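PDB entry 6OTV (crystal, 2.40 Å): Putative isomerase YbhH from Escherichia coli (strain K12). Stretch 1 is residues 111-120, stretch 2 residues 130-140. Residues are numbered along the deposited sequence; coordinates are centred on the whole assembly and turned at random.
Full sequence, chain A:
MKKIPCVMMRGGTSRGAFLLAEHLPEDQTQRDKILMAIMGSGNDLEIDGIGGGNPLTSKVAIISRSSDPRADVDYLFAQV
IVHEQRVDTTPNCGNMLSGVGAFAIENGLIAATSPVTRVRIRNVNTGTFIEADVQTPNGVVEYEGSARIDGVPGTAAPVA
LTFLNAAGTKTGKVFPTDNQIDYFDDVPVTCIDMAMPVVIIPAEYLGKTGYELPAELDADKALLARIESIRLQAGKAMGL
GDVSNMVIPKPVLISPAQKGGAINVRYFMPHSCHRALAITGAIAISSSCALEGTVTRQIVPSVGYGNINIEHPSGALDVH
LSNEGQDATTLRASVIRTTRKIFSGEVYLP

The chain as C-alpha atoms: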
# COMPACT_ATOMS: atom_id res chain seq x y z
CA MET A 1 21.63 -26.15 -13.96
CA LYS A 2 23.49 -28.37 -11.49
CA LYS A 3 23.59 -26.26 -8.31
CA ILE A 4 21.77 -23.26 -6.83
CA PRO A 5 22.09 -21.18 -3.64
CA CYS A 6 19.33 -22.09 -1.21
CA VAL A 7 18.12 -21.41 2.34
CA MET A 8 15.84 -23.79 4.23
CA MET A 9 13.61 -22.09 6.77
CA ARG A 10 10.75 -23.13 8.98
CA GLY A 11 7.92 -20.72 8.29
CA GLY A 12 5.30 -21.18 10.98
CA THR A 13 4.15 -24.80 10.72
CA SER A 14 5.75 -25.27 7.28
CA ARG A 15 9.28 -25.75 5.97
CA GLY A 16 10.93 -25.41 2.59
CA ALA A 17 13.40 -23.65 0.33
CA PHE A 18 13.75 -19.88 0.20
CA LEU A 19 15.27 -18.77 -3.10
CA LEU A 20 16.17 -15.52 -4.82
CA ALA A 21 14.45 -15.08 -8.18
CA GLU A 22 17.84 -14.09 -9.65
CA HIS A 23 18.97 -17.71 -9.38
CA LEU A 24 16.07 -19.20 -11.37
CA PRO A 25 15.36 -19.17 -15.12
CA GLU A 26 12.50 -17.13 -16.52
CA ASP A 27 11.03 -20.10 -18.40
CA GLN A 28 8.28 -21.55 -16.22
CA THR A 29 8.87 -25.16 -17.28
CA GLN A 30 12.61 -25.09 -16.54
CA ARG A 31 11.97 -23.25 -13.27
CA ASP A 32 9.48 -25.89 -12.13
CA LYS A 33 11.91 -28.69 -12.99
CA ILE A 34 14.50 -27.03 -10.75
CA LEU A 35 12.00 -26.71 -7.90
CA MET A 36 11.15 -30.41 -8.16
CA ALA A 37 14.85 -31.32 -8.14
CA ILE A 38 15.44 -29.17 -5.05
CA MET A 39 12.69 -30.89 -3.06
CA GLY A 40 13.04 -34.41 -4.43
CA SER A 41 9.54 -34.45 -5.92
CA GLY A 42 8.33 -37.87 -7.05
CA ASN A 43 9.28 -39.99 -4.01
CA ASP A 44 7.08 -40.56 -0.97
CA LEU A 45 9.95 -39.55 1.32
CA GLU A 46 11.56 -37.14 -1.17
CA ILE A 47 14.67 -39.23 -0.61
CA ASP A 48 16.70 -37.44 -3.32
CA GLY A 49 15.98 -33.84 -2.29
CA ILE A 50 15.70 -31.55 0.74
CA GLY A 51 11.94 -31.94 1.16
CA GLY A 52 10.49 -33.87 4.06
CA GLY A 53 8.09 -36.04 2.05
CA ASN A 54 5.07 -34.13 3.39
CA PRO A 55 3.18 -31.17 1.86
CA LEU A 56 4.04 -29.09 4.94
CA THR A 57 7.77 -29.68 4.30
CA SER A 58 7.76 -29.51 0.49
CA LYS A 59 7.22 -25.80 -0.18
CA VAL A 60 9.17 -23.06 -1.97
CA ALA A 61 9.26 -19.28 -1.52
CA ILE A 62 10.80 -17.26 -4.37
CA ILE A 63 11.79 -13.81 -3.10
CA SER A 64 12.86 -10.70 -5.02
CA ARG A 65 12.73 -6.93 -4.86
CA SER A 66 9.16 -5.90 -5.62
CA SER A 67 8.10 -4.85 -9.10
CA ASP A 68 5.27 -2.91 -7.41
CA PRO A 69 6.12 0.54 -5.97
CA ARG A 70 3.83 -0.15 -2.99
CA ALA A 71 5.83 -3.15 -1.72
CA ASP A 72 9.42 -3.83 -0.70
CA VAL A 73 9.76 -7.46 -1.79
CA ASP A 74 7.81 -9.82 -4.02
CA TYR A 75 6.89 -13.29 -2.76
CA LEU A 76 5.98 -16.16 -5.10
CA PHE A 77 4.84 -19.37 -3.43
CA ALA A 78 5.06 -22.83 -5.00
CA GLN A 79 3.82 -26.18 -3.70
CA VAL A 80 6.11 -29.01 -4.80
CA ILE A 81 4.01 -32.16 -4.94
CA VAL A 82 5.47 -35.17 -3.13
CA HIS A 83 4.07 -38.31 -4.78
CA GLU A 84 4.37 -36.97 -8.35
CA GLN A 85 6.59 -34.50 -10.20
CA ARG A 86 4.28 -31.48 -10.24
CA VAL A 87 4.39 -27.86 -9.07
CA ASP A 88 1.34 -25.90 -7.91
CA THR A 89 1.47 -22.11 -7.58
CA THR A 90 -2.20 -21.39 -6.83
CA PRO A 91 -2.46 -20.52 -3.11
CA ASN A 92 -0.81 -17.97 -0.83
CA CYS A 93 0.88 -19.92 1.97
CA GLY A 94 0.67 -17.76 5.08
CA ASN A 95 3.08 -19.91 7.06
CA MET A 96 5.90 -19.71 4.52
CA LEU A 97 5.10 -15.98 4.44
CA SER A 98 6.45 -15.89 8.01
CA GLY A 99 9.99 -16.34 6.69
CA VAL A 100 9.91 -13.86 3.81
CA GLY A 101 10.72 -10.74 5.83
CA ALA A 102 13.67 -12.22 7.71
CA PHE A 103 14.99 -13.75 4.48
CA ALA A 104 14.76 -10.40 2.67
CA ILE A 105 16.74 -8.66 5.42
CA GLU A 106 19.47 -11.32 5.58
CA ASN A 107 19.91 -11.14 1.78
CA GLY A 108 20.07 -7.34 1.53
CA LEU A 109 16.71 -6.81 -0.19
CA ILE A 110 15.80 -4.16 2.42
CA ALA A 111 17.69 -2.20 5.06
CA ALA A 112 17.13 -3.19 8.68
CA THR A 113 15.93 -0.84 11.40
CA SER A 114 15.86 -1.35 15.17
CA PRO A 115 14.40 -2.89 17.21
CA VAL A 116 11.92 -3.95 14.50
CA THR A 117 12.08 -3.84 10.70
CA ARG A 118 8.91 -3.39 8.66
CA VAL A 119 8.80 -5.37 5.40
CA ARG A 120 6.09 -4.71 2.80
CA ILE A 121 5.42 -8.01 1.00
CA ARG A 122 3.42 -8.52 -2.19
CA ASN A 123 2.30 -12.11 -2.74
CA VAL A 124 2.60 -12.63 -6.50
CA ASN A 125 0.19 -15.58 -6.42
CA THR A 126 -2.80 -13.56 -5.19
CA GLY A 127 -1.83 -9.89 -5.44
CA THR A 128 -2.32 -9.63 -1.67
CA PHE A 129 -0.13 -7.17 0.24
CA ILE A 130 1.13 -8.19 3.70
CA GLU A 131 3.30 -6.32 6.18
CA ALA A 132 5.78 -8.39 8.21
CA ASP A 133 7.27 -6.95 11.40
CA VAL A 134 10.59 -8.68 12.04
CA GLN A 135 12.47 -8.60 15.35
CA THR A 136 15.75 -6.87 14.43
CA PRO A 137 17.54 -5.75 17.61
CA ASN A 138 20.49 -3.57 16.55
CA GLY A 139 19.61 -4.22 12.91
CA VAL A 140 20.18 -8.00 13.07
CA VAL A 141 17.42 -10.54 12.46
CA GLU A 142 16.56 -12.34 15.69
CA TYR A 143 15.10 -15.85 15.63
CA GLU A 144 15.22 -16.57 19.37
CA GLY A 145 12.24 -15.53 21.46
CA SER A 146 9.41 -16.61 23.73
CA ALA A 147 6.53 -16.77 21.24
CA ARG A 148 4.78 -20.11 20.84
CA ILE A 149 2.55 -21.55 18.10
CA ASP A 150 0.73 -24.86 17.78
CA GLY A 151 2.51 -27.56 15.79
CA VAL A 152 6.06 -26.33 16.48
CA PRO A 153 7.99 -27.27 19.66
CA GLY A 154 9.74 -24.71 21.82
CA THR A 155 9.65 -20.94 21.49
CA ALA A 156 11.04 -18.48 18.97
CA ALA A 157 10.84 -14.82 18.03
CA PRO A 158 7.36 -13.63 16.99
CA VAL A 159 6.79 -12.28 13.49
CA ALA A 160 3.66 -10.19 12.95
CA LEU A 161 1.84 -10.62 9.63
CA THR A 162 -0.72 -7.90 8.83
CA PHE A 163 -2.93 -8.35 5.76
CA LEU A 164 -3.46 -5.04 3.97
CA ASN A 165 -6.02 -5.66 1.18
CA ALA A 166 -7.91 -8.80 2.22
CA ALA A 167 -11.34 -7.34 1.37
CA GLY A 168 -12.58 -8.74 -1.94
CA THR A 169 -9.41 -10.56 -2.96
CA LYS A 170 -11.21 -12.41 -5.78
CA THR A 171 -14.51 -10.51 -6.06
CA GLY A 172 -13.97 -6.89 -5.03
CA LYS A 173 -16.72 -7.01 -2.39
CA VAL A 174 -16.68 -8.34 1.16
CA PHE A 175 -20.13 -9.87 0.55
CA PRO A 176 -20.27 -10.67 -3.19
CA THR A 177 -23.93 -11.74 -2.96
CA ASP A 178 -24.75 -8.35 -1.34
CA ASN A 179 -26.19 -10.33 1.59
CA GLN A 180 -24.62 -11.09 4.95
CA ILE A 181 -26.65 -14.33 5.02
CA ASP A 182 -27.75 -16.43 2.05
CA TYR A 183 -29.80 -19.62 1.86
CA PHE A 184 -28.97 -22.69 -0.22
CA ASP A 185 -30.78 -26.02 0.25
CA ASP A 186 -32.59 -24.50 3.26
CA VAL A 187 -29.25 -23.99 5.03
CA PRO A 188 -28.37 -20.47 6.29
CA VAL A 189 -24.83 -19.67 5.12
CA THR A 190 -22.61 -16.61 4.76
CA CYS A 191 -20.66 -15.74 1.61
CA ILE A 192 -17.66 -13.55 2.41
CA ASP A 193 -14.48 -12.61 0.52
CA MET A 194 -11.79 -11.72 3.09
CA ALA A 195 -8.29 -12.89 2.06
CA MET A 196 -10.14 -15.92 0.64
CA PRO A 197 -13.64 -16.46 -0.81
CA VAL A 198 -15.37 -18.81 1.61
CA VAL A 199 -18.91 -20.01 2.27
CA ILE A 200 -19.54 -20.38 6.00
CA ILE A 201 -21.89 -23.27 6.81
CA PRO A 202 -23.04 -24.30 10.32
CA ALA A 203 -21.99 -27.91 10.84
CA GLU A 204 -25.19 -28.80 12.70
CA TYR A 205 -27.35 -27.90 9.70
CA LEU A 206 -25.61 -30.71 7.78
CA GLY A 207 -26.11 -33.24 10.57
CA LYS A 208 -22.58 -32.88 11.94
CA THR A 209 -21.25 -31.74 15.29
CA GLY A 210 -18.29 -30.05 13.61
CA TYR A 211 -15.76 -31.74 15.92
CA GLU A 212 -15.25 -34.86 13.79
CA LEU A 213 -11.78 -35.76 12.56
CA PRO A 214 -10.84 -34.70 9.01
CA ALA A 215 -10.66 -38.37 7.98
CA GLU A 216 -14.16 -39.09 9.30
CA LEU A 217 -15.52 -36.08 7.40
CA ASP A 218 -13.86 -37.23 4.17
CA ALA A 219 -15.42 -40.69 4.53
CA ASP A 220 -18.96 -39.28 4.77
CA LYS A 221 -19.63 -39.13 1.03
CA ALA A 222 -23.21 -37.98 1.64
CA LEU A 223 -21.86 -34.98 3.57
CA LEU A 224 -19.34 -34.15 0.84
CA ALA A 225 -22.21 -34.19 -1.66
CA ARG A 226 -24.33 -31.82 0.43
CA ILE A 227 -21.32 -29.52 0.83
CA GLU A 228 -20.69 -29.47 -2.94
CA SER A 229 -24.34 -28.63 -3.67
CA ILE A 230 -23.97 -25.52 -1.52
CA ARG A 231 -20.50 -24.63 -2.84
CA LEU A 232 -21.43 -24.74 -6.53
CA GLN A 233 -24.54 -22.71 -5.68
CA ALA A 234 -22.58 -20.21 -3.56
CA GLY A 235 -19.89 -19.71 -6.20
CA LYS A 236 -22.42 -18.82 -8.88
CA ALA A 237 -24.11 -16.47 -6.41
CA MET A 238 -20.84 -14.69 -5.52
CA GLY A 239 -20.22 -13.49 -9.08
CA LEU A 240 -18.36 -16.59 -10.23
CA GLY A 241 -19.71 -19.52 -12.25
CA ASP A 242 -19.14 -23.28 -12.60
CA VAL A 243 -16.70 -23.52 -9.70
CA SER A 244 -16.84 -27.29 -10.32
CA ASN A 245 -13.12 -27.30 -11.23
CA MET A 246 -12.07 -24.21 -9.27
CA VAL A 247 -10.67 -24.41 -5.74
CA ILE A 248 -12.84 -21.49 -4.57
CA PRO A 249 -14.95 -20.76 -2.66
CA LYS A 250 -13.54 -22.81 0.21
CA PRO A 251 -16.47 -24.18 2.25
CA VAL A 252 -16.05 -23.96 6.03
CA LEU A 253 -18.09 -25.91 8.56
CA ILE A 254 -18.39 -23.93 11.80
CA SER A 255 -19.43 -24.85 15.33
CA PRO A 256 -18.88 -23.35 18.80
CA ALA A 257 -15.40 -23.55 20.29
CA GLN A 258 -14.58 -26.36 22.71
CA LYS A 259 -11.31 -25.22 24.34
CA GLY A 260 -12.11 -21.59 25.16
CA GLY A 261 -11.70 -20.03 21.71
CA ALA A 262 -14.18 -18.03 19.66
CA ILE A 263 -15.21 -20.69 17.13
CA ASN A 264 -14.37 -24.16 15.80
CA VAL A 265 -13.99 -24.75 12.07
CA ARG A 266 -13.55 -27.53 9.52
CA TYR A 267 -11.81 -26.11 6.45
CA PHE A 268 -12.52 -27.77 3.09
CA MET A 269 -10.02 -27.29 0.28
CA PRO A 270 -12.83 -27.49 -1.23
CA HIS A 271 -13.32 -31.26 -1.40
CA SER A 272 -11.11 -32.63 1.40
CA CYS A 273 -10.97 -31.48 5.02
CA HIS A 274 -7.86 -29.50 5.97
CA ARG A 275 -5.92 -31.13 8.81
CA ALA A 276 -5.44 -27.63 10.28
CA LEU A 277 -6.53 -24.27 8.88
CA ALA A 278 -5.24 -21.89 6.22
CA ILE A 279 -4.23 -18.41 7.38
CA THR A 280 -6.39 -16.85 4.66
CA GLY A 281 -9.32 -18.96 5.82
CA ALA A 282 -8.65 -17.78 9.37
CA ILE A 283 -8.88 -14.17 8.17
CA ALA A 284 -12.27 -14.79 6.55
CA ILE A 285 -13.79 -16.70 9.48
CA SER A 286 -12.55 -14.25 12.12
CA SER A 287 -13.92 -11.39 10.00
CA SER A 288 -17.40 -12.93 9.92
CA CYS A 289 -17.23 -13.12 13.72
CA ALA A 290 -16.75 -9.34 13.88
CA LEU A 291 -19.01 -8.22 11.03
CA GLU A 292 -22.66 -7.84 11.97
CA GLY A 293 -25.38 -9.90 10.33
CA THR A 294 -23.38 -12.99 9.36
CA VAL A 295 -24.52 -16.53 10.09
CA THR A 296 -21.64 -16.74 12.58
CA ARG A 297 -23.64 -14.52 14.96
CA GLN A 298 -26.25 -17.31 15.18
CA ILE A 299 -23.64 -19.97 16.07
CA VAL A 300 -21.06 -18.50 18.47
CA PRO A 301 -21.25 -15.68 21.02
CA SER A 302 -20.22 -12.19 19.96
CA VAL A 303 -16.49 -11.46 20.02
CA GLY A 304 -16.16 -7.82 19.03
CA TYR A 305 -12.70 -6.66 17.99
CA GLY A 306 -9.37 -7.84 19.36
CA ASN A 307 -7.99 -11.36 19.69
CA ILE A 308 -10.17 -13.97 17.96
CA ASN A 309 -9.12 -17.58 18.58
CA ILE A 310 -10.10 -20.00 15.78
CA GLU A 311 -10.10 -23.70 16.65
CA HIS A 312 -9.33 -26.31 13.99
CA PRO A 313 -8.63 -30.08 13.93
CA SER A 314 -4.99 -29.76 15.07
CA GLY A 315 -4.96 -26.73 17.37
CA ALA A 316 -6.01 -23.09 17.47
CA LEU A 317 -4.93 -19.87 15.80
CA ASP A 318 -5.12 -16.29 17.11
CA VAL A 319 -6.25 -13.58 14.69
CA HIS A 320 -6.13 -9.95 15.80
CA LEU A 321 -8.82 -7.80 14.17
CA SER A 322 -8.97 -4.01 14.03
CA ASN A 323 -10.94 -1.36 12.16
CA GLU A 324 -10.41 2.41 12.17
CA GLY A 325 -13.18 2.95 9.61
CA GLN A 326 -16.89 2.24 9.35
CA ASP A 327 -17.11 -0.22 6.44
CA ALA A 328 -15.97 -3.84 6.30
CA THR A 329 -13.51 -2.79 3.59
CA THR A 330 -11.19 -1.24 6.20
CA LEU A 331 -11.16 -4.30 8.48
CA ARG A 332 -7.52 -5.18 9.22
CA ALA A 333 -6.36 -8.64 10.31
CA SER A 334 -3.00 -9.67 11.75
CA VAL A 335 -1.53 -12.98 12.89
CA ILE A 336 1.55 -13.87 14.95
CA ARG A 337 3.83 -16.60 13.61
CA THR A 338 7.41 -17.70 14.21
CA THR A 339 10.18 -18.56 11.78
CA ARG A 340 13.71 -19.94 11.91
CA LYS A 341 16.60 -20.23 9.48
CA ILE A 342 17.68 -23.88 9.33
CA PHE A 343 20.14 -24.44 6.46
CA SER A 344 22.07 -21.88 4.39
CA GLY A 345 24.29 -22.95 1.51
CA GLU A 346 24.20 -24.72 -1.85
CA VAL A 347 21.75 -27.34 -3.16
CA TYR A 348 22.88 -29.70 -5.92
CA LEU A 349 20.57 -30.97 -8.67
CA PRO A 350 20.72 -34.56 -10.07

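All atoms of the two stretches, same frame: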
# COMPACT_ATOMS: atom_id res chain seq x y z
N ALA A 111 16.86 -2.60 3.92
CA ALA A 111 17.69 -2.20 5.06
C ALA A 111 16.95 -2.46 6.36
O ALA A 111 15.74 -2.27 6.46
CB ALA A 111 18.06 -0.72 4.95
N ALA A 112 17.70 -2.90 7.37
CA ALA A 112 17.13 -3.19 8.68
C ALA A 112 17.08 -1.93 9.53
O ALA A 112 17.95 -1.06 9.45
CB ALA A 112 17.96 -4.26 9.40
N THR A 113 16.03 -1.84 10.34
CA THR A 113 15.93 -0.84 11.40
C THR A 113 16.01 -1.56 12.75
O THR A 113 16.31 -2.76 12.82
CB THR A 113 14.65 -0.02 11.25
OG1 THR A 113 13.52 -0.90 11.14
CG2 THR A 113 14.72 0.86 10.01
N SER A 114 15.73 -0.82 13.82
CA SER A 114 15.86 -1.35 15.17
C SER A 114 14.79 -0.71 16.04
O SER A 114 14.53 0.49 15.89
CB SER A 114 17.25 -1.08 15.75
OG SER A 114 17.41 -1.70 17.01
N PRO A 115 14.16 -1.47 16.96
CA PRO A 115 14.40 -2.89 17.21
C PRO A 115 13.54 -3.81 16.34
O PRO A 115 13.57 -5.03 16.50
CB PRO A 115 14.01 -3.04 18.69
CG PRO A 115 12.91 -2.05 18.87
CD PRO A 115 13.21 -0.89 17.93
N VAL A 116 12.78 -3.21 15.42
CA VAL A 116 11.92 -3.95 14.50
C VAL A 116 12.11 -3.37 13.11
O VAL A 116 12.39 -2.18 12.94
CB VAL A 116 10.43 -3.87 14.94
CG1 VAL A 116 9.51 -4.51 13.91
CG2 VAL A 116 10.24 -4.54 16.29
N THR A 117 11.99 -4.24 12.10
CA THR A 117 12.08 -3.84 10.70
C THR A 117 10.77 -4.19 10.01
O THR A 117 10.35 -5.35 10.02
CB THR A 117 13.25 -4.53 10.00
OG1 THR A 117 14.47 -4.20 10.67
CG2 THR A 117 13.33 -4.09 8.54
N ARG A 118 10.13 -3.18 9.42
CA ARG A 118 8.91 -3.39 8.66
C ARG A 118 9.26 -3.82 7.24
O ARG A 118 10.14 -3.23 6.61
CB ARG A 118 8.07 -2.11 8.63
CG ARG A 118 7.74 -1.55 10.01
CD ARG A 118 7.02 -0.21 9.91
NE ARG A 118 5.66 -0.34 9.42
CZ ARG A 118 4.83 0.68 9.24
NH1 ARG A 118 5.23 1.92 9.51
NH2 ARG A 118 3.60 0.46 8.79
N VAL A 119 8.58 -4.86 6.75
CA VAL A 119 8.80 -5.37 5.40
C VAL A 119 7.45 -5.45 4.69
O VAL A 119 6.57 -6.19 5.13
CB VAL A 119 9.49 -6.74 5.39
CG1 VAL A 119 9.76 -7.18 3.95
CG2 VAL A 119 10.78 -6.71 6.20
N ARG A 120 7.31 -4.69 3.61
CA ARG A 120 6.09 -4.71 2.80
C ARG A 120 6.21 -5.81 1.74
O ARG A 120 7.06 -5.73 0.85
CB ARG A 120 5.86 -3.35 2.15
CG ARG A 120 5.41 -2.29 3.13
CD ARG A 120 3.90 -2.30 3.26
NE ARG A 120 3.44 -1.57 4.43
CZ ARG A 120 2.30 -0.89 4.48
NH1 ARG A 120 1.51 -0.84 3.41
NH2 ARG A 120 1.96 -0.25 5.59
N ILE A 130 1.00 -7.85 2.28
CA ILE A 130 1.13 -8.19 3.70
C ILE A 130 2.33 -7.45 4.26
O ILE A 130 3.39 -7.38 3.62
CB ILE A 130 1.29 -9.72 3.92
CG1 ILE A 130 0.16 -10.49 3.22
CG2 ILE A 130 1.31 -10.04 5.40
CD1 ILE A 130 0.55 -11.04 1.87
N GLU A 131 2.18 -6.90 5.46
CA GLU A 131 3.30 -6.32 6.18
C GLU A 131 3.81 -7.33 7.21
O GLU A 131 3.02 -7.90 7.97
CB GLU A 131 2.93 -5.01 6.88
CG GLU A 131 4.04 -4.50 7.79
CD GLU A 131 3.80 -3.08 8.29
OE1 GLU A 131 3.05 -2.33 7.65
OE2 GLU A 131 4.39 -2.73 9.34
N ALA A 132 5.12 -7.55 7.21
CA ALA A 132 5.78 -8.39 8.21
C ALA A 132 6.63 -7.51 9.10
O ALA A 132 7.41 -6.68 8.61
CB ALA A 132 6.64 -9.47 7.54
N ASP A 133 6.49 -7.68 10.41
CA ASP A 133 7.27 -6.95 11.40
C ASP A 133 8.26 -7.92 12.02
O ASP A 133 7.88 -8.82 12.78
CB ASP A 133 6.36 -6.31 12.45
CG ASP A 133 5.41 -5.30 11.84
OD1 ASP A 133 5.83 -4.58 10.90
OD2 ASP A 133 4.25 -5.22 12.28
N VAL A 134 9.54 -7.75 11.69
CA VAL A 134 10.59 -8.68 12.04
C VAL A 134 11.37 -8.12 13.23
O VAL A 134 11.75 -6.94 13.23
CB VAL A 134 11.53 -8.93 10.85
CG1 VAL A 134 12.65 -9.88 11.25
CG2 VAL A 134 10.74 -9.48 9.66
N GLN A 135 11.60 -8.96 14.23
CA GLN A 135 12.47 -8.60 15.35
C GLN A 135 13.89 -8.42 14.83
O GLN A 135 14.53 -9.38 14.40
CB GLN A 135 12.41 -9.67 16.43
CG GLN A 135 11.02 -9.91 17.00
CD GLN A 135 10.48 -8.69 17.71
OE1 GLN A 135 11.23 -7.93 18.32
NE2 GLN A 135 9.17 -8.49 17.62
N THR A 136 14.39 -7.19 14.87
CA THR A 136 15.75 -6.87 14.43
C THR A 136 16.43 -5.98 15.47
O THR A 136 16.65 -4.79 15.23
CB THR A 136 15.74 -6.20 13.06
OG1 THR A 136 14.80 -5.12 13.06
CG2 THR A 136 15.36 -7.20 11.97
N PRO A 137 16.78 -6.54 16.63
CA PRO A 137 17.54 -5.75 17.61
C PRO A 137 18.92 -5.40 17.06
O PRO A 137 19.67 -6.27 16.62
CB PRO A 137 17.63 -6.67 18.83
CG PRO A 137 17.42 -8.04 18.28
CD PRO A 137 16.48 -7.89 17.13
N ASN A 138 19.23 -4.10 17.08
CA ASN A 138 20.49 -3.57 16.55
C ASN A 138 20.67 -3.89 15.07
O ASN A 138 21.79 -4.03 14.58
CB ASN A 138 21.69 -4.08 17.35
CG ASN A 138 21.68 -3.60 18.79
OD1 ASN A 138 21.36 -2.44 19.06
ND2 ASN A 138 22.03 -4.48 19.72
N GLY A 139 19.56 -4.00 14.34
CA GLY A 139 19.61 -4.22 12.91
C GLY A 139 19.95 -5.63 12.48
O GLY A 139 20.30 -5.84 11.31
N VAL A 140 19.85 -6.61 13.37
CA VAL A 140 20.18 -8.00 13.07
C VAL A 140 18.95 -8.85 13.32
O VAL A 140 18.34 -8.76 14.39
CB VAL A 140 21.37 -8.50 13.91
CG1 VAL A 140 21.65 -9.97 13.62
CG2 VAL A 140 22.61 -7.65 13.63

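Strands 116-120 and 130-135 run antiparallel, and Glu-131, Thr-136 and Val-119 give up the most surface to the pairing. Glu-131 is buried, so its charge needs partners, and two arginines on the same face of the sheet supply them. With chi1 and chi2 both t, its extended chain carries the carboxylate to Arg-118, whose NE lies 2.7 Å from OE2 of Glu-131 and whose NH2 lies 3.1 Å from OE1 of Glu-131. Arg-120 completes a second salt bridge, its NH2 3.1 Å from the same OE1 of Glu-131, though the hydrogen bond there is weak.

On the other face, Val-119 meets small, apolar neighbours: its CB is 4.5 Å from Ala-132 CB, and its CG2 is 4.4 Å from Val-134 CG2. Its backbone pairs with Ala-132 in both directions, Val-119 N to Ala-132 O and Ala-132 N to Val-119 O each spanning 2.9 Å.

Beyond the strand, Thr-136 suits a buried polar site because its hydroxyl can both donate and accept. Its OG1 donates to Thr-113 O (2.8 Å) and accepts from Thr-117 OG1 (2.6 Å), while Thr-136 N reaches Pro-115 O at 2.8 Å. Nearby, Ser-114 OG accepts Asn-138 N at 3.0 Å, and Gly-139 accommodates a positive phi, which favours glycine.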